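Local coordinates for protein Amuc_1100 (Akkermansia muciniphila, PDB 6KNY) that is of unknown molecular function and probably sits in a membrane through a transmembrane region that is absent from this monomeric crystallised form, at residues A[80-85]-A[97-102]; A[103-107]-A[147-153]; A[206-211]-A[264-268]. The contacts are given in a common frame with arbitrary orientation. Numbering follows the deposited sequence.

Contact 1. Residues A[80-85]-A[97-102]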
loop_
_atom_site.group_PDB
_atom_site.type_symbol
_atom_site.label_atom_id
_atom_site.label_comp_id
_atom_site.label_asym_id
_atom_site.label_seq_id
_atom_site.Cartn_x
_atom_site.Cartn_y
_atom_site.Cartn_z
ATOM N N PHE A 80 0.929 -11.896 -5.211
ATOM C CA PHE A 80 1.596 -10.598 -5.121
ATOM C C PHE A 80 2.883 -10.706 -4.321
ATOM O O PHE A 80 3.908 -10.122 -4.689
ATOM C CB PHE A 80 0.661 -9.569 -4.482
ATOM C CG PHE A 80 -0.413 -9.049 -5.414
ATOM C CD1 PHE A 80 -0.342 -9.294 -6.779
ATOM C CD2 PHE A 80 -1.479 -8.305 -4.923
ATOM C CE1 PHE A 80 -1.324 -8.814 -7.638
ATOM C CE2 PHE A 80 -2.466 -7.814 -5.787
ATOM C CZ PHE A 80 -2.385 -8.069 -7.138
ATOM N N ARG A 81 2.845 -11.457 -3.221
ATOM C CA ARG A 81 4.027 -11.594 -2.374
ATOM C C ARG A 81 5.157 -12.278 -3.130
ATOM O O ARG A 81 6.306 -11.815 -3.117
ATOM C CB ARG A 81 3.683 -12.370 -1.099
ATOM C CG ARG A 81 4.925 -12.850 -0.329
ATOM C CD ARG A 81 4.609 -13.196 1.105
ATOM N NE ARG A 81 5.793 -13.655 1.829
ATOM C CZ ARG A 81 6.292 -14.887 1.751
ATOM N NH1 ARG A 81 5.711 -15.790 0.974
ATOM N NH2 ARG A 81 7.377 -15.212 2.448
ATOM N N ASP A 82 4.839 -13.370 -3.819
ATOM C CA ASP A 82 5.864 -14.112 -4.542
ATOM C C ASP A 82 6.456 -13.284 -5.676
ATOM O O ASP A 82 7.664 -13.336 -5.925
ATOM C CB ASP A 82 5.267 -15.424 -5.040
ATOM C CG ASP A 82 4.958 -16.379 -3.904
ATOM O OD1 ASP A 82 4.741 -15.916 -2.767
ATOM O OD2 ASP A 82 4.985 -17.597 -4.133
ATOM N N SER A 83 5.634 -12.468 -6.339
ATOM C CA SER A 83 6.156 -11.584 -7.380
ATOM C C SER A 83 7.046 -10.498 -6.787
ATOM O O SER A 83 8.102 -10.176 -7.344
ATOM C CB SER A 83 5.015 -10.956 -8.175
ATOM O OG SER A 83 4.575 -11.855 -9.165
ATOM N N LEU A 84 6.633 -9.923 -5.650
ATOM C CA LEU A 84 7.424 -8.865 -5.025
ATOM C C LEU A 84 8.787 -9.393 -4.593
ATOM O O LEU A 84 9.820 -8.775 -4.872
ATOM C CB LEU A 84 6.667 -8.280 -3.829
ATOM C CG LEU A 84 7.472 -7.281 -2.985
ATOM C CD1 LEU A 84 7.889 -6.105 -3.862
ATOM C CD2 LEU A 84 6.690 -6.813 -1.743
ATOM N N ILE A 85 8.806 -10.536 -3.917
ATOM C CA ILE A 85 10.076 -11.142 -3.502
ATOM C C ILE A 85 10.980 -11.363 -4.705
ATOM O O ILE A 85 12.161 -11.006 -4.690
ATOM C CB ILE A 85 9.809 -12.457 -2.752
ATOM C CG1 ILE A 85 9.176 -12.164 -1.390
ATOM C CG2 ILE A 85 11.115 -13.287 -2.654
ATOM C CD1 ILE A 85 8.639 -13.395 -0.703
ATOM N N ASP A 97 10.810 -10.760 5.654
ATOM C CA ASP A 97 9.644 -11.617 5.538
ATOM C C ASP A 97 8.379 -10.837 5.834
ATOM O O ASP A 97 7.377 -10.975 5.122
ATOM C CB ASP A 97 9.761 -12.812 6.479
ATOM C CG ASP A 97 8.744 -13.884 6.161
ATOM O OD1 ASP A 97 8.481 -14.100 4.962
ATOM O OD2 ASP A 97 8.208 -14.500 7.096
ATOM N N THR A 98 8.415 -9.976 6.859
ATOM C CA THR A 98 7.211 -9.247 7.239
ATOM C C THR A 98 6.787 -8.273 6.143
ATOM O O THR A 98 5.623 -8.283 5.727
ATOM C CB THR A 98 7.404 -8.523 8.572
ATOM O OG1 THR A 98 8.516 -7.615 8.485
ATOM C CG2 THR A 98 7.611 -9.537 9.702
ATOM N N SER A 99 7.723 -7.438 5.643
ATOM C CA SER A 99 7.414 -6.549 4.516
ATOM C C SER A 99 6.779 -7.293 3.347
ATOM O O SER A 99 5.864 -6.770 2.678
ATOM C CB SER A 99 8.671 -5.847 4.011
ATOM O OG SER A 99 9.027 -4.786 4.856
ATOM N N SER A 100 7.275 -8.502 3.056
ATOM C CA SER A 100 6.864 -9.159 1.819
ATOM C C SER A 100 5.395 -9.527 1.854
ATOM O O SER A 100 4.810 -9.756 0.799
ATOM C CB SER A 100 7.698 -10.416 1.553
ATOM O OG SER A 100 7.465 -11.403 2.551
ATOM N N TRP A 101 4.777 -9.537 3.032
ATOM C CA TRP A 101 3.359 -9.840 3.139
ATOM C C TRP A 101 2.469 -8.621 2.937
ATOM O O TRP A 101 1.246 -8.743 3.064
ATOM C CB TRP A 101 3.059 -10.476 4.490
ATOM C CG TRP A 101 3.430 -11.914 4.527
ATOM C CD1 TRP A 101 4.539 -12.469 5.118
ATOM C CD2 TRP A 101 2.700 -13.003 3.940
ATOM N NE1 TRP A 101 4.536 -13.831 4.935
ATOM C CE2 TRP A 101 3.425 -14.186 4.215
ATOM C CE3 TRP A 101 1.512 -13.090 3.206
ATOM C CZ2 TRP A 101 2.997 -15.443 3.780
ATOM C CZ3 TRP A 101 1.085 -14.342 2.776
ATOM C CH2 TRP A 101 1.829 -15.500 3.057
ATOM N N LEU A 102 3.050 -7.448 2.665
ATOM C CA LEU A 102 2.318 -6.256 2.231
ATOM C C LEU A 102 1.319 -5.751 3.274
ATOM O O LEU A 102 0.329 -5.101 2.917
ATOM C CB LEU A 102 1.596 -6.520 0.902
ATOM C CG LEU A 102 2.548 -6.766 -0.269
ATOM C CD1 LEU A 102 1.784 -7.318 -1.473
ATOM C CD2 LEU A 102 3.318 -5.495 -0.632
#
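The guanidinium of Arg81 lies flat on the indole of Trp101, planes 12° apart and centres 4.2 Å apart. This is an off-centre cation-pi stack, with Arg81 CZ 4.2 Å from the centroid of the five-membered ring, while Arg81 CD makes a CH-pi contact 3.5 Å above the centroid of the six-membered ring. The extended side chain of Arg81 carries the charge from helix 70-91 across to the short, weakly bonded helix 97-100. With one face on the indole, the guanidinium has its edge available for hydrogen bonds: Arg81 NE donates to Ser100 OG (2.9 Å) and Arg81 NH2 forms a salt bridge with Asp97 OD1 (3.0 Å). Serine is apt here because its small hydroxyl both accepts from arginine and donates to the backbone, Ser100 OG to Asp97 O at 2.6 Å.

Beneath this polar layer, Leu84 CD2 meets Leu102 CD2 at 3.8 Å and Phe80 CB meets Leu102 CD1 at 3.9 Å. Leu102 leaves the helical conformation with positive phi, yet turns its side chain toward helix 70-91. Phe80 and Leu84 also touch helix 117-134, Leu84 and Ser100 pack on Ile95 of strand 94-95, and Ser99 meets strand 141-146.

Contact 2. Residues A[103-107]-A[147-153]; sequences GFQVY and RPQLPIE
Two irregular loops meet closest at Gly103 and Arg147, CA atoms 4.6 Å apart. Gly103 (phi/psi 90/1) must lack a side chain: a CB would collide with the preceding carbonyl and lie 2.5 Å from Arg147 CB. Gly103 O accepts from Arg147 NE (2.9 Å); water 1 joins Gly103 O (3.2 Å) to Arg147 N (2.7 Å), and water 2 joins it to Arg147 O. Phe104 (-120/31, chi1 m, chi2 -91°) offers its ring face to Arg147 CD, 3.6 Å from the centroid, a CH-pi contact suited to the arginine's methylene. Gln105 and Val106 have helical angles (-64/-24, -58/-20); Val106 CG2 (chi1 p) packs 3.8 Å from Gln149 NE2. Tyr107 (-111/23, chi1 m, chi2 -58°), its N bonded to Phe104 O at 2.9 Å, donates from OH to Glu153 OE1 over a very short 2.4 Å; water 3 links Tyr107 OH to Glu153 O.

Arg147 to Leu150 are extended (Arg147 -132/104) before the 3-10 segment 151-153. Arg147 (chi t, t, p, 94°) and Glu153 (m, t, 63°) form a bidentate salt bridge, NH1 to OE2 2.6 Å and NH2 to OE1 2.9 Å; Leu150 N also donates to Glu153 OE2 (2.9 Å). This structural packing joins two loops through one Arg-Glu pair, met by the Gly103 carbonyl and Tyr107 hydroxyl. Helix 117-134 borders the contact, Glu123 pairing with Arg147; Phe104 meets Phe73 of helix 70-91 edge-to-face, and Leu150 packs on strand 170-181.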
loop_
_atom_site.group_PDB
_atom_site.type_symbol
_atom_site.label_atom_id
_atom_site.label_comp_id
_atom_site.label_asym_id
_atom_site.label_seq_id
_atom_site.Cartn_x
_atom_site.Cartn_y
_atom_site.Cartn_z
ATOM N N GLY A 103 1.551 -6.050 4.554
ATOM C CA GLY A 103 0.645 -5.702 5.632
ATOM C C GLY A 103 -0.414 -6.737 5.949
ATOM O O GLY A 103 -1.243 -6.508 6.847
ATOM N N PHE A 104 -0.424 -7.872 5.255
ATOM C CA PHE A 104 -1.510 -8.834 5.399
ATOM C C PHE A 104 -1.015 -10.195 5.894
ATOM O O PHE A 104 -1.615 -11.228 5.573
ATOM C CB PHE A 104 -2.250 -9.001 4.071
ATOM C CG PHE A 104 -2.849 -7.721 3.512
ATOM C CD1 PHE A 104 -4.157 -7.344 3.832
ATOM C CD2 PHE A 104 -2.126 -6.922 2.632
ATOM C CE1 PHE A 104 -4.721 -6.191 3.275
ATOM C CE2 PHE A 104 -2.687 -5.762 2.078
ATOM C CZ PHE A 104 -3.971 -5.395 2.407
ATOM N N GLN A 105 0.062 -10.225 6.694
ATOM C CA GLN A 105 0.553 -11.511 7.184
ATOM C C GLN A 105 -0.470 -12.184 8.085
ATOM O O GLN A 105 -0.480 -13.413 8.211
ATOM C CB GLN A 105 1.885 -11.357 7.932
ATOM C CG GLN A 105 2.544 -12.721 8.249
ATOM C CD GLN A 105 3.960 -12.605 8.799
ATOM O OE1 GLN A 105 4.311 -11.609 9.433
ATOM N NE2 GLN A 105 4.782 -13.628 8.553
ATOM N N VAL A 106 -1.361 -11.408 8.695
ATOM C CA VAL A 106 -2.436 -11.999 9.486
ATOM C C VAL A 106 -3.303 -12.958 8.661
ATOM O O VAL A 106 -4.010 -13.802 9.223
ATOM C CB VAL A 106 -3.278 -10.858 10.101
ATOM C CG1 VAL A 106 -4.009 -10.064 9.005
ATOM C CG2 VAL A 106 -4.243 -11.392 11.152
ATOM N N TYR A 107 -3.274 -12.849 7.337
ATOM C CA TYR A 107 -4.048 -13.740 6.481
ATOM C C TYR A 107 -3.157 -14.701 5.693
ATOM O O TYR A 107 -3.563 -15.200 4.636
ATOM C CB TYR A 107 -4.928 -12.912 5.543
ATOM C CG TYR A 107 -5.908 -12.022 6.287
ATOM C CD1 TYR A 107 -6.825 -12.565 7.178
ATOM C CD2 TYR A 107 -5.893 -10.637 6.116
ATOM C CE1 TYR A 107 -7.715 -11.758 7.877
ATOM C CE2 TYR A 107 -6.781 -9.816 6.814
ATOM C CZ TYR A 107 -7.694 -10.384 7.688
ATOM O OH TYR A 107 -8.598 -9.597 8.388
ATOM N N ARG A 147 0.188 -2.677 8.480
ATOM C CA ARG A 147 -1.170 -2.300 8.097
ATOM C C ARG A 147 -2.133 -2.653 9.222
ATOM O O ARG A 147 -2.468 -3.836 9.402
ATOM C CB ARG A 147 -1.565 -2.998 6.800
ATOM C CG ARG A 147 -3.017 -2.795 6.356
ATOM C CD ARG A 147 -3.503 -4.015 5.529
ATOM N NE ARG A 147 -3.809 -5.154 6.398
ATOM C CZ ARG A 147 -5.018 -5.433 6.877
ATOM N NH1 ARG A 147 -6.070 -4.696 6.520
ATOM N NH2 ARG A 147 -5.181 -6.466 7.692
ATOM N N PRO A 148 -2.596 -1.668 9.998
ATOM C CA PRO A 148 -3.621 -1.951 11.016
ATOM C C PRO A 148 -4.888 -2.511 10.384
ATOM O O PRO A 148 -5.248 -2.168 9.257
ATOM C CB PRO A 148 -3.884 -0.581 11.659
ATOM C CG PRO A 148 -2.628 0.242 11.386
ATOM C CD PRO A 148 -2.063 -0.298 10.076
ATOM N N GLN A 149 -5.568 -3.386 11.120
ATOM C CA GLN A 149 -6.815 -3.952 10.609
ATOM C C GLN A 149 -7.894 -2.889 10.575
ATOM O O GLN A 149 -7.963 -2.025 11.452
ATOM C CB GLN A 149 -7.288 -5.124 11.473
ATOM C CG GLN A 149 -6.379 -6.337 11.401
ATOM C CD GLN A 149 -6.796 -7.437 12.358
ATOM O OE1 GLN A 149 -7.936 -7.468 12.831
ATOM N NE2 GLN A 149 -5.861 -8.330 12.677
ATOM N N LEU A 150 -8.749 -2.973 9.563
ATOM C CA LEU A 150 -9.909 -2.122 9.451
ATOM C C LEU A 150 -11.022 -2.629 10.356
ATOM O O LEU A 150 -11.081 -3.816 10.670
ATOM C CB LEU A 150 -10.394 -2.093 8.004
ATOM C CG LEU A 150 -9.387 -1.582 6.976
ATOM C CD1 LEU A 150 -9.946 -1.759 5.550
ATOM C CD2 LEU A 150 -9.055 -0.120 7.266
ATOM N N PRO A 151 -11.955 -1.753 10.740
ATOM C CA PRO A 151 -13.109 -2.218 11.537
ATOM C C PRO A 151 -13.889 -3.353 10.883
ATOM O O PRO A 151 -14.329 -4.262 11.594
ATOM C CB PRO A 151 -13.961 -0.948 11.682
ATOM C CG PRO A 151 -12.937 0.166 11.634
ATOM C CD PRO A 151 -11.933 -0.286 10.595
ATOM N N ILE A 152 -14.034 -3.366 9.554
ATOM C CA ILE A 152 -14.760 -4.456 8.901
ATOM C C ILE A 152 -14.064 -5.808 9.061
ATOM O O ILE A 152 -14.692 -6.846 8.847
ATOM C CB ILE A 152 -14.974 -4.142 7.407
ATOM C CG1 ILE A 152 -16.060 -5.044 6.790
ATOM C CG2 ILE A 152 -13.659 -4.275 6.649
ATOM C CD1 ILE A 152 -16.311 -4.749 5.331
ATOM N N GLU A 153 -12.788 -5.847 9.456
ATOM C CA GLU A 153 -12.116 -7.141 9.532
ATOM C C GLU A 153 -12.466 -7.927 10.786
ATOM O O GLU A 153 -12.279 -9.150 10.802
ATOM C CB GLU A 153 -10.611 -6.967 9.458
ATOM C CG GLU A 153 -10.165 -6.559 8.096
ATOM C CD GLU A 153 -8.687 -6.309 8.053
ATOM O OE1 GLU A 153 -7.916 -7.259 8.287
ATOM O OE2 GLU A 153 -8.306 -5.169 7.755
HETATM O O HOH W 1 0.478 -5.267 9.235
HETATM O O HOH W 2 -2.930 -6.743 9.638
HETATM O O HOH W 3 -11.250 -10.607 8.203
#

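Contact 3. Residues A[206-211]-A[264-268]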
loop_
_atom_site.group_PDB
_atom_site.type_symbol
_atom_site.label_atom_id
_atom_site.label_comp_id
_atom_site.label_asym_id
_atom_site.label_seq_id
_atom_site.Cartn_x
_atom_site.Cartn_y
_atom_site.Cartn_z
ATOM N N ILE A 206 5.793 11.602 8.502
ATOM C CA ILE A 206 6.995 10.995 7.932
ATOM C C ILE A 206 8.180 11.306 8.839
ATOM O O ILE A 206 8.240 12.378 9.447
ATOM C CB ILE A 206 7.258 11.474 6.488
ATOM C CG1 ILE A 206 8.444 10.690 5.885
ATOM C CG2 ILE A 206 7.483 13.000 6.424
ATOM C CD1 ILE A 206 8.551 10.822 4.372
ATOM N N ARG A 207 9.099 10.343 8.968
ATOM C CA ARG A 207 10.398 10.562 9.594
ATOM C C ARG A 207 11.474 10.184 8.586
ATOM O O ARG A 207 11.389 9.126 7.940
ATOM C CB ARG A 207 10.550 9.764 10.903
ATOM C CG ARG A 207 11.797 10.162 11.755
ATOM C CD ARG A 207 11.904 9.410 13.114
ATOM N NE ARG A 207 10.632 9.304 13.838
ATOM C CZ ARG A 207 10.453 9.664 15.110
ATOM N NH1 ARG A 207 9.260 9.538 15.686
ATOM N NH2 ARG A 207 11.465 10.155 15.814
ATOM N N ILE A 208 12.457 11.071 8.431
ATOM C CA ILE A 208 13.613 10.888 7.554
ATOM C C ILE A 208 14.859 11.065 8.415
ATOM O O ILE A 208 14.992 12.078 9.114
ATOM C CB ILE A 208 13.604 11.894 6.391
ATOM C CG1 ILE A 208 12.245 11.864 5.662
ATOM C CG2 ILE A 208 14.744 11.612 5.415
ATOM C CD1 ILE A 208 12.086 12.968 4.633
ATOM N N ARG A 209 15.771 10.096 8.372
ATOM C CA ARG A 209 16.899 10.096 9.293
ATOM C C ARG A 209 18.157 9.621 8.575
ATOM O O ARG A 209 18.153 8.550 7.960
ATOM C CB ARG A 209 16.595 9.196 10.498
ATOM C CG ARG A 209 17.662 9.196 11.568
ATOM C CD ARG A 209 17.058 9.413 12.941
ATOM N NE ARG A 209 17.872 10.307 13.765
ATOM C CZ ARG A 209 17.410 10.949 14.834
ATOM N NH1 ARG A 209 16.144 10.795 15.187
ATOM N NH2 ARG A 209 18.200 11.747 15.540
ATOM N N ASN A 210 19.216 10.431 8.618
ATOM C CA ASN A 210 20.544 9.931 8.258
ATOM C C ASN A 210 20.934 8.784 9.178
ATOM O O ASN A 210 20.774 8.872 10.397
ATOM C CB ASN A 210 21.593 11.036 8.372
ATOM C CG ASN A 210 21.452 12.090 7.316
ATOM O OD1 ASN A 210 20.870 11.860 6.256
ATOM N ND2 ASN A 210 22.010 13.257 7.591
ATOM N N GLU A 211 21.427 7.695 8.601
ATOM C CA GLU A 211 22.025 6.679 9.455
ATOM C C GLU A 211 23.451 7.065 9.836
ATOM O O GLU A 211 24.008 6.501 10.785
ATOM C CB GLU A 211 21.947 5.308 8.768
ATOM C CG GLU A 211 20.578 5.099 8.071
ATOM C CD GLU A 211 19.906 3.758 8.349
ATOM O OE1 GLU A 211 19.858 3.335 9.523
ATOM O OE2 GLU A 211 19.381 3.145 7.393
ATOM N N GLN A 264 23.334 6.066 3.874
ATOM C CA GLN A 264 21.984 5.522 3.856
ATOM C C GLN A 264 21.048 6.471 4.588
ATOM O O GLN A 264 21.417 7.059 5.612
ATOM C CB GLN A 264 21.928 4.144 4.518
ATOM C CG GLN A 264 22.572 3.003 3.716
ATOM C CD GLN A 264 21.778 2.588 2.488
ATOM O OE1 GLN A 264 22.069 3.010 1.370
ATOM N NE2 GLN A 264 20.787 1.737 2.689
ATOM N N VAL A 265 19.846 6.631 4.044
ATOM C CA VAL A 265 18.794 7.435 4.651
ATOM C C VAL A 265 17.623 6.513 4.977
ATOM O O VAL A 265 17.208 5.705 4.137
ATOM C CB VAL A 265 18.367 8.573 3.712
ATOM C CG1 VAL A 265 17.189 9.341 4.296
ATOM C CG2 VAL A 265 19.560 9.492 3.419
ATOM N N PHE A 266 17.112 6.612 6.195
ATOM C CA PHE A 266 16.008 5.774 6.644
ATOM C C PHE A 266 14.724 6.594 6.650
ATOM O O PHE A 266 14.714 7.724 7.157
ATOM C CB PHE A 266 16.315 5.211 8.027
ATOM C CG PHE A 266 15.114 4.681 8.772
ATOM C CD1 PHE A 266 14.345 5.516 9.584
ATOM C CD2 PHE A 266 14.772 3.336 8.690
ATOM C CE1 PHE A 266 13.248 5.021 10.283
ATOM C CE2 PHE A 266 13.682 2.829 9.389
ATOM C CZ PHE A 266 12.919 3.669 10.187
ATOM N N VAL A 267 13.680 6.033 6.078
ATOM C CA VAL A 267 12.381 6.653 5.998
ATOM C C VAL A 267 11.296 5.789 6.571
ATOM O O VAL A 267 11.239 4.637 6.331
ATOM C CB VAL A 267 11.965 6.952 4.559
ATOM C CG1 VAL A 267 10.607 7.615 4.503
ATOM C CG2 VAL A 267 12.975 7.819 3.878
ATOM N N GLN A 268 10.422 6.415 7.316
ATOM C CA GLN A 268 9.261 5.792 7.852
ATOM C C GLN A 268 8.125 6.758 7.657
ATOM O O GLN A 268 8.147 7.860 8.149
ATOM C CB GLN A 268 9.410 5.393 9.287
ATOM C CG GLN A 268 8.306 4.449 9.663
ATOM C CD GLN A 268 8.497 3.788 10.999
ATOM O OE1 GLN A 268 9.098 2.720 11.105
ATOM N NE2 GLN A 268 7.976 4.416 12.030
#
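Four aliphatic residues, Ile206, Ile208, Val265 and Val267, form the apolar centre of this antiparallel strand pair at one edge of the mixed beta-sheet. Ile208 CG2 lies 3.5 Å from Val265 CG1 and 4.5 Å from Val267 CG2, and Ile206 CD1 reaches Val267 CG1 at 3.8 Å. Branched residues suit extended strands, and three of these meet helix 183-194, where Val186 covers the two valines and Met190 touches Ile208. Asn210 ends the row on this face, its OD1 3.9 Å from Val265 CG2.

The backbone frame comes next. The strand axes approach to 4.7 Å, with directions 166° apart. Ile208-Val267 and Asn210-Val265 are non-hydrogen-bonded pairs. Between and beyond them come the hydrogen-bonded pairs: Arg207 N to Gln268 O (2.8 Å) with Gln268 N to Arg207 O (2.9 Å), and Arg209 N to Phe266 O (2.9 Å) with Phe266 N to Arg209 O (2.8 Å). CA-H...O contacts, such as Val267 CA to Arg207 O at 3.3 Å, supplement them. On its other side strand 265-276 bonds to strand 170-181, whereas 201-210 is an outermost strand within this chain.

The sheet face away from the helix carries Arg207, Arg209, Phe266 and Gln268. Long polar chains suit this exposed edge, and Phe266 lays its ring edge by Arg209, CD1 4.4 Å from Arg209 CB. Gln268 OE1 accepts from Lys144, while Gln264 NE2 bonds to Gln180 and Ser140. The pairing extends one step past the final bridge: as the chain turns away at Glu211, its N still donates to Gln264 O at 3.1 Å.

The three contacts follow one another in series along the chain. Contacts 1 and 2 are direct neighbours: segment 97-102 runs straight into 103-107, their centres are 15 Å apart, and Gln105 packs against Asp97 and Thr98. Contact 1 includes part of helix 70-91, contact 2 packs against it, and both touch helix 117-134. Segments 97-102 and 103-107 belong to the connection between these helices, and contact 2 joins it to the loop after strand 141-146. Contact 3 lies apart, its centre 22 Å from contact 1 and 26 Å from contact 2, where strand 201-210 is outermost within this chain. Strands 141-146, 170-181 and 265-276 lie side by side and connect the helical region to this far edge.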